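Local coordinates for leucine-rich repeat protein (Bacteroides thetaiotaomicron, PDB 4ECN) that is of unknown function but, as an extracellular leucine-rich repeat protein with DUF4458 domains, probably binds other proteins, at residues M48-N62 / Y71-G83. Residues are numbered along the deposited sequence; the frame is centred on the assembly and turned at random.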
HETATM    1  N   MSE A  48      24.369 -44.167   2.406  1.00 85.91           N
HETATM    2  CA  MSE A  48      23.788 -43.476   1.249  1.00 87.09           C
HETATM    3  C   MSE A  48      22.386 -43.942   0.918  1.00 93.90           C
HETATM    4  O   MSE A  48      21.980 -45.024   1.346  1.00 94.53           O
HETATM    5  CB  MSE A  48      24.648 -43.707   0.001  1.00 90.53           C
HETATM    6  CG  MSE A  48      25.954 -42.956  -0.022  1.00 98.39           C
HETATM    7 SE   MSE A  48      27.125 -43.785  -1.336  0.75108.29          SE
HETATM    8  CE  MSE A  48      27.617 -45.436  -0.309  1.00105.30           C
ATOM      9  N   THR A  49      21.677 -43.158   0.083  1.00 91.96           N
ATOM     10  CA  THR A  49      20.338 -43.476  -0.420  1.00 92.64           C
ATOM     11  C   THR A  49      20.276 -43.191  -1.931  1.00 99.41           C
ATOM     12  O   THR A  49      20.606 -42.085  -2.364  1.00 97.55           O
ATOM     13  CB  THR A  49      19.247 -42.706   0.344  1.00 97.15           C
ATOM     14  OG1 THR A  49      19.528 -41.309   0.286  1.00 98.64           O
ATOM     15  CG2 THR A  49      19.099 -43.151   1.792  1.00 92.27           C
ATOM     16  N   HIS A  50      19.878 -44.202  -2.722  1.00100.31           N
ATOM     17  CA  HIS A  50      19.729 -44.104  -4.180  1.00102.46           C
ATOM     18  C   HIS A  50      18.365 -44.671  -4.574  1.00109.28           C
ATOM     19  O   HIS A  50      18.204 -45.897  -4.680  1.00109.13           O
ATOM     20  CB  HIS A  50      20.887 -44.817  -4.926  1.00104.53           C
ATOM     21  CG  HIS A  50      20.756 -44.865  -6.430  1.00108.86           C
ATOM     22  ND1 HIS A  50      20.747 -43.706  -7.204  1.00110.45           N
ATOM     23  CD2 HIS A  50      20.720 -45.937  -7.259  1.00111.42           C
ATOM     24  CE1 HIS A  50      20.655 -44.111  -8.462  1.00110.52           C
ATOM     25  NE2 HIS A  50      20.645 -45.442  -8.546  1.00111.57           N
ATOM     26  N   ASN A  51      17.379 -43.754  -4.763  1.00107.68           N
ATOM     27  CA  ASN A  51      15.981 -44.024  -5.129  1.00108.82           C
ATOM     28  C   ASN A  51      15.383 -45.091  -4.175  1.00114.40           C
ATOM     29  O   ASN A  51      15.084 -46.220  -4.586  1.00114.64           O
ATOM     30  CB  ASN A  51      15.848 -44.445  -6.612  1.00113.05           C
ATOM     31  CG  ASN A  51      16.176 -43.354  -7.615  1.00141.91           C
ATOM     32  OD1 ASN A  51      17.318 -43.209  -8.073  1.00138.07           O
ATOM     33  ND2 ASN A  51      15.164 -42.598  -8.021  1.00133.15           N
ATOM     34  N   GLY A  52      15.287 -44.717  -2.897  1.00111.43           N
ATOM     35  CA  GLY A  52      14.739 -45.547  -1.828  1.00111.88           C
ATOM     36  C   GLY A  52      15.528 -46.776  -1.407  1.00118.12           C
ATOM     37  O   GLY A  52      14.967 -47.658  -0.748  1.00118.45           O
ATOM     38  N   THR A  53      16.824 -46.864  -1.777  1.00115.36           N
ATOM     39  CA  THR A  53      17.679 -47.986  -1.377  1.00115.52           C
ATOM     40  C   THR A  53      18.671 -47.425  -0.338  1.00118.51           C
ATOM     41  O   THR A  53      19.748 -46.947  -0.707  1.00118.56           O
ATOM     42  CB  THR A  53      18.349 -48.677  -2.601  1.00122.71           C
ATOM     43  OG1 THR A  53      17.365 -48.991  -3.589  1.00123.36           O
ATOM     44  CG2 THR A  53      19.108 -49.949  -2.220  1.00119.82           C
ATOM     45  N   THR A  54      18.267 -47.428   0.957  1.00113.36           N
ATOM     46  CA  THR A  54      19.097 -46.949   2.074  1.00111.93           C
ATOM     47  C   THR A  54      20.147 -48.039   2.324  1.00114.18           C
ATOM     48  O   THR A  54      19.907 -48.961   3.107  1.00114.35           O
ATOM     49  CB  THR A  54      18.226 -46.602   3.316  1.00119.67           C
ATOM     50  OG1 THR A  54      17.137 -45.761   2.925  1.00119.72           O
ATOM     51  CG2 THR A  54      19.026 -45.937   4.442  1.00115.96           C
ATOM     52  N   VAL A  55      21.282 -47.963   1.600  1.00108.88           N
ATOM     53  CA  VAL A  55      22.334 -48.975   1.693  1.00108.07           C
ATOM     54  C   VAL A  55      23.708 -48.274   1.971  1.00107.76           C
ATOM     55  O   VAL A  55      24.037 -47.235   1.382  1.00106.05           O
ATOM     56  CB  VAL A  55      22.346 -49.892   0.425  1.00112.70           C
ATOM     57  CG1 VAL A  55      22.558 -49.110  -0.873  1.00112.50           C
ATOM     58  CG2 VAL A  55      23.333 -51.050   0.555  1.00113.19           C
ATOM     59  N   SER A  56      24.460 -48.855   2.930  1.00102.16           N
ATOM     60  CA  SER A  56      25.775 -48.408   3.402  1.00100.93           C
ATOM     61  C   SER A  56      26.885 -49.352   2.937  1.00101.41           C
ATOM     62  O   SER A  56      26.618 -50.519   2.661  1.00101.62           O
ATOM     63  CB  SER A  56      25.786 -48.317   4.929  1.00105.05           C
ATOM     64  OG  SER A  56      25.537 -49.564   5.559  1.00114.18           O
ATOM     65  N   GLN A  57      28.127 -48.858   2.872  1.00 94.53           N
ATOM     66  CA  GLN A  57      29.261 -49.669   2.445  1.00 93.62           C
ATOM     67  C   GLN A  57      30.510 -49.272   3.217  1.00 94.04           C
ATOM     68  O   GLN A  57      30.761 -48.083   3.395  1.00 93.41           O
ATOM     69  CB  GLN A  57      29.483 -49.519   0.922  1.00 95.23           C
ATOM     70  CG  GLN A  57      30.631 -50.361   0.345  1.00103.93           C
ATOM     71  CD  GLN A  57      30.330 -51.831   0.259  1.00115.45           C
ATOM     72  OE1 GLN A  57      29.598 -52.281  -0.628  1.00108.24           O
ATOM     73  NE2 GLN A  57      30.936 -52.618   1.147  1.00105.63           N
ATOM     74  N   THR A  58      31.302 -50.262   3.649  1.00 88.68           N
ATOM     75  CA  THR A  58      32.539 -50.015   4.387  1.00 87.65           C
ATOM     76  C   THR A  58      33.732 -49.994   3.407  1.00 91.39           C
ATOM     77  O   THR A  58      33.841 -50.853   2.524  1.00 91.05           O
ATOM     78  CB  THR A  58      32.736 -51.055   5.510  1.00 88.71           C
ATOM     79  OG1 THR A  58      31.532 -51.170   6.277  1.00 84.76           O
ATOM     80  CG2 THR A  58      33.915 -50.713   6.436  1.00 84.25           C
ATOM     81  N   LEU A  59      34.610 -48.983   3.582  1.00 87.34           N
ATOM     82  CA  LEU A  59      35.846 -48.745   2.826  1.00 87.12           C
ATOM     83  C   LEU A  59      36.998 -48.458   3.780  1.00 90.98           C
ATOM     84  O   LEU A  59      36.762 -48.049   4.914  1.00 89.90           O
ATOM     85  CB  LEU A  59      35.683 -47.567   1.831  1.00 86.31           C
ATOM     86  CG  LEU A  59      34.741 -47.773   0.648  1.00 90.09           C
ATOM     87  CD1 LEU A  59      34.249 -46.455   0.116  1.00 89.31           C
ATOM     88  CD2 LEU A  59      35.374 -48.618  -0.443  1.00 92.52           C
ATOM     89  N   LEU A  60      38.237 -48.651   3.318  1.00 88.97           N
ATOM     90  CA  LEU A  60      39.430 -48.379   4.119  1.00 89.39           C
ATOM     91  C   LEU A  60      39.959 -46.963   3.850  1.00 93.40           C
ATOM     92  O   LEU A  60      39.764 -46.410   2.761  1.00 92.63           O
ATOM     93  CB  LEU A  60      40.543 -49.419   3.836  1.00 90.61           C
ATOM     94  CG  LEU A  60      40.275 -50.890   4.181  1.00 95.37           C
ATOM     95  CD1 LEU A  60      41.050 -51.814   3.262  1.00 96.49           C
ATOM     96  CD2 LEU A  60      40.583 -51.190   5.637  1.00 97.43           C
ATOM     97  N   LEU A  61      40.637 -46.395   4.852  1.00 90.45           N
ATOM     98  CA  LEU A  61      41.284 -45.090   4.804  1.00 90.40           C
ATOM     99  C   LEU A  61      42.772 -45.237   4.497  1.00 96.28           C
ATOM    100  O   LEU A  61      43.468 -46.036   5.132  1.00 96.30           O
ATOM    101  CB  LEU A  61      41.095 -44.350   6.146  1.00 89.81           C
ATOM    102  CG  LEU A  61      39.979 -43.308   6.283  1.00 93.55           C
ATOM    103  CD1 LEU A  61      38.643 -43.861   5.899  1.00 93.07           C
ATOM    104  CD2 LEU A  61      39.905 -42.776   7.706  1.00 95.67           C
ATOM    105  N   ASN A  62      43.253 -44.472   3.519  1.00 94.32           N
ATOM    106  CA  ASN A  62      44.663 -44.412   3.136  1.00 96.24           C
ATOM    107  C   ASN A  62      45.214 -43.082   3.647  1.00102.95           C
ATOM    108  O   ASN A  62      44.603 -42.037   3.387  1.00101.68           O
ATOM    109  CB  ASN A  62      44.844 -44.578   1.611  1.00 96.40           C
ATOM    110  CG  ASN A  62      44.262 -45.849   1.029  1.00112.60           C
ATOM    111  OD1 ASN A  62      44.875 -46.925   1.062  1.00100.72           O
ATOM    112  ND2 ASN A  62      43.081 -45.737   0.432  1.00104.83           N
ATOM    113  N   TYR A  71      42.551 -33.531   6.478  1.00110.50           N
ATOM    114  CA  TYR A  71      42.896 -34.393   7.621  1.00110.03           C
ATOM    115  C   TYR A  71      43.952 -35.443   7.218  1.00111.12           C
ATOM    116  O   TYR A  71      44.492 -36.131   8.088  1.00111.07           O
ATOM    117  CB  TYR A  71      41.652 -35.097   8.231  1.00111.23           C
ATOM    118  CG  TYR A  71      40.918 -34.296   9.292  1.00113.44           C
ATOM    119  CD1 TYR A  71      41.446 -34.143  10.573  1.00116.18           C
ATOM    120  CD2 TYR A  71      39.652 -33.774   9.046  1.00113.34           C
ATOM    121  CE1 TYR A  71      40.771 -33.415  11.556  1.00116.82           C
ATOM    122  CE2 TYR A  71      38.960 -33.058  10.026  1.00113.65           C
ATOM    123  CZ  TYR A  71      39.528 -32.868  11.274  1.00121.15           C
ATOM    124  OH  TYR A  71      38.845 -32.157  12.233  1.00119.72           O
ATOM    125  N   GLY A  72      44.238 -35.539   5.921  1.00105.41           N
ATOM    126  CA  GLY A  72      45.229 -36.460   5.380  1.00105.11           C
ATOM    127  C   GLY A  72      44.796 -37.912   5.369  1.00105.55           C
ATOM    128  O   GLY A  72      45.607 -38.796   5.663  1.00106.03           O
ATOM    129  N   LEU A  73      43.508 -38.167   5.042  1.00 98.27           N
ATOM    130  CA  LEU A  73      42.922 -39.514   4.950  1.00 96.46           C
ATOM    131  C   LEU A  73      42.028 -39.594   3.713  1.00 94.85           C
ATOM    132  O   LEU A  73      41.141 -38.749   3.550  1.00 92.62           O
ATOM    133  CB  LEU A  73      42.143 -39.903   6.222  1.00 96.00           C
ATOM    134  CG  LEU A  73      42.950 -40.078   7.521  1.00101.58           C
ATOM    135  CD1 LEU A  73      42.070 -39.897   8.743  1.00101.16           C
ATOM    136  CD2 LEU A  73      43.723 -41.407   7.549  1.00104.73           C
ATOM    137  N   ARG A  74      42.320 -40.576   2.815  1.00 88.91           N
ATOM    138  CA  ARG A  74      41.623 -40.802   1.543  1.00 86.94           C
ATOM    139  C   ARG A  74      41.079 -42.232   1.468  1.00 88.92           C
ATOM    140  O   ARG A  74      41.763 -43.181   1.828  1.00 88.74           O
ATOM    141  CB  ARG A  74      42.558 -40.518   0.354  1.00 85.97           C
ATOM    142  CG  ARG A  74      41.903 -40.646  -1.029  1.00 89.51           C
ATOM    143  CD  ARG A  74      42.914 -40.725  -2.164  1.00 93.99           C
ATOM    144  NE  ARG A  74      44.010 -41.664  -1.880  1.00100.44           N
ATOM    145  CZ  ARG A  74      43.960 -42.982  -2.071  1.00112.71           C
ATOM    146  NH1 ARG A  74      42.861 -43.550  -2.559  1.00 98.75           N
ATOM    147  NH2 ARG A  74      45.004 -43.742  -1.766  1.00 97.56           N
ATOM    148  N   SER A  75      39.851 -42.369   0.969  1.00 84.72           N
ATOM    149  CA  SER A  75      39.128 -43.631   0.844  1.00 84.60           C
ATOM    150  C   SER A  75      39.490 -44.415  -0.424  1.00 90.13           C
ATOM    151  O   SER A  75      39.782 -43.819  -1.469  1.00 90.37           O
ATOM    152  CB  SER A  75      37.628 -43.346   0.831  1.00 86.06           C
ATOM    153  OG  SER A  75      36.841 -44.474   0.493  1.00 92.88           O
ATOM    154  N   ASP A  76      39.400 -45.766  -0.328  1.00 86.68           N
ATOM    155  CA  ASP A  76      39.557 -46.705  -1.443  1.00 87.38           C
ATOM    156  C   ASP A  76      38.452 -46.470  -2.490  1.00 90.85           C
ATOM    157  O   ASP A  76      37.395 -45.928  -2.143  1.00 89.47           O
ATOM    158  CB  ASP A  76      39.493 -48.173  -0.938  1.00 89.91           C
ATOM    159  CG  ASP A  76      40.720 -48.792  -0.266  1.00 99.09           C
ATOM    160  OD1 ASP A  76      41.854 -48.481  -0.693  1.00101.54           O
ATOM    161  OD2 ASP A  76      40.537 -49.714   0.564  1.00 98.83           O
ATOM    162  N   LYS A  77      38.675 -46.877  -3.756  1.00 87.92           N
ATOM    163  CA  LYS A  77      37.657 -46.742  -4.811  1.00 87.01           C
ATOM    164  C   LYS A  77      36.408 -47.542  -4.458  1.00 88.23           C
ATOM    165  O   LYS A  77      36.515 -48.671  -3.973  1.00 88.43           O
ATOM    166  CB  LYS A  77      38.187 -47.216  -6.183  1.00 91.09           C
ATOM    167  CG  LYS A  77      38.812 -46.171  -7.102  1.00100.92           C
ATOM    168  CD  LYS A  77      39.175 -46.846  -8.451  1.00109.54           C
ATOM    169  CE  LYS A  77      39.673 -45.893  -9.520  1.00113.73           C
ATOM    170  NZ  LYS A  77      39.774 -46.545 -10.858  1.00109.85           N
ATOM    171  N   LEU A  78      35.232 -46.967  -4.701  1.00 82.04           N
ATOM    172  CA  LEU A  78      33.968 -47.646  -4.458  1.00 80.36           C
ATOM    173  C   LEU A  78      33.188 -47.767  -5.768  1.00 80.20           C
ATOM    174  O   LEU A  78      32.751 -46.750  -6.315  1.00 78.50           O
ATOM    175  CB  LEU A  78      33.148 -46.899  -3.385  1.00 79.47           C
ATOM    176  CG  LEU A  78      31.687 -47.337  -3.165  1.00 83.50           C
ATOM    177  CD1 LEU A  78      31.593 -48.792  -2.727  1.00 83.95           C
ATOM    178  CD2 LEU A  78      30.987 -46.415  -2.190  1.00 84.25           C
ATOM    179  N   GLN A  79      33.002 -49.004  -6.259  1.00 74.90           N
ATOM    180  CA  GLN A  79      32.247 -49.196  -7.489  1.00 74.52           C
ATOM    181  C   GLN A  79      30.761 -49.117  -7.196  1.00 78.11           C
ATOM    182  O   GLN A  79      30.254 -49.858  -6.355  1.00 78.28           O
ATOM    183  CB  GLN A  79      32.598 -50.517  -8.173  1.00 76.71           C
ATOM    184  CG  GLN A  79      32.048 -50.620  -9.597  1.00 83.32           C
ATOM    185  CD  GLN A  79      32.496 -51.876 -10.299  1.00104.15           C
ATOM    186  OE1 GLN A  79      33.468 -52.548  -9.909  1.00 99.50           O
ATOM    187  NE2 GLN A  79      31.823 -52.194 -11.390  1.00 97.66           N
ATOM    188  N   LEU A  80      30.077 -48.191  -7.870  1.00 73.69           N
ATOM    189  CA  LEU A  80      28.642 -47.966  -7.746  1.00 73.04           C
ATOM    190  C   LEU A  80      28.024 -47.833  -9.099  1.00 79.24           C
ATOM    191  O   LEU A  80      28.732 -47.516 -10.047  1.00 79.53           O
ATOM    192  CB  LEU A  80      28.348 -46.703  -6.919  1.00 71.86           C
ATOM    193  CG  LEU A  80      28.663 -46.738  -5.432  1.00 75.56           C
ATOM    194  CD1 LEU A  80      28.697 -45.339  -4.865  1.00 74.92           C
ATOM    195  CD2 LEU A  80      27.676 -47.594  -4.680  1.00 76.30           C
ATOM    196  N   LEU A  81      26.708 -48.036  -9.206  1.00 77.53           N
ATOM    197  CA  LEU A  81      26.042 -47.871 -10.484  1.00 79.01           C
ATOM    198  C   LEU A  81      25.801 -46.383 -10.712  1.00 82.93           C
ATOM    199  O   LEU A  81      25.404 -45.669  -9.788  1.00 80.85           O
ATOM    200  CB  LEU A  81      24.748 -48.686 -10.558  1.00 79.80           C
ATOM    201  CG  LEU A  81      24.238 -48.954 -11.986  1.00 86.56           C
ATOM    202  CD1 LEU A  81      23.915 -50.433 -12.197  1.00 87.52           C
ATOM    203  CD2 LEU A  81      23.098 -47.979 -12.390  1.00 89.22           C
ATOM    204  N   ALA A  82      26.088 -45.919 -11.938  1.00 81.63           N
ATOM    205  CA  ALA A  82      25.984 -44.514 -12.339  1.00 81.98           C
ATOM    206  C   ALA A  82      24.598 -43.928 -12.034  1.00 86.62           C
ATOM    207  O   ALA A  82      23.581 -44.459 -12.488  1.00 87.37           O
ATOM    208  CB  ALA A  82      26.293 -44.370 -13.822  1.00 83.79           C
ATOM    209  N   GLY A  83      24.594 -42.854 -11.248  1.00 82.48           N
ATOM    210  CA  GLY A  83      23.394 -42.137 -10.827  1.00 81.36           C
ATOM    211  C   GLY A  83      23.620 -41.238  -9.625  1.00 83.52           C
ATOM    212  O   GLY A  83      24.718 -41.211  -9.066  1.00 82.99           O
TER
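N62 and R74 form an antiparallel hydrogen-bonded pair: N62 N donates to R74 O at 2.6 Å and R74 N returns a bond to N62 O at 2.8 Å. The next pair, L61 with S75, is non-hydrogen-bonded, after which D76 N still reaches L60 O. The strands then separate, and farther along side chains rather than backbone bonds join them.

The polar side-chain contacts gather around the N62 amide. Its ND2 reaches D76 OD1 at 3.2 Å, almost straight at 171° and in the amide plane, although it meets the carboxylate from above. ND2 also gives a more bent bond to R74 O, which thus accepts from both the backbone and the side chain of N62. The R74 guanidinium lies only 8° from parallel to the amide, its NH2 3.5 Å from N62 CB. Replacing N62 by an alanine removes both ND2 bonds, and the D76 carboxylate would probably lose this tether and turn more freely.

Strand 54-63 pairs with 43-49 on one side and 73-81 on the other, so the paired part joins 54-63 and 73-81 as neighbouring strands of the beta sheet in the first DUF4458 domain, a family grouped with the transthyretin clan.

Apolar contacts lie at the paired end and beyond it. L61 CD2 meets L73 CD1 at 3.7 Å; L73 also touches L17, and L61 touches L92. Where the strands diverge, L59 CD1 lies 3.7 Å from L78 CB, the two side chains crossing at about a right angle. L78 CG, swung anti to the backbone N (chi1 170°), brings CD1 to Q57 CG and CD2 to CE of selenomethionine M48, tip to tip at 4.0 Å. M48 comes from strand 43-49, which is not paired with 73-81; its SE lies 4.2 Å from L80 CD1, and Y85 touches both side chains.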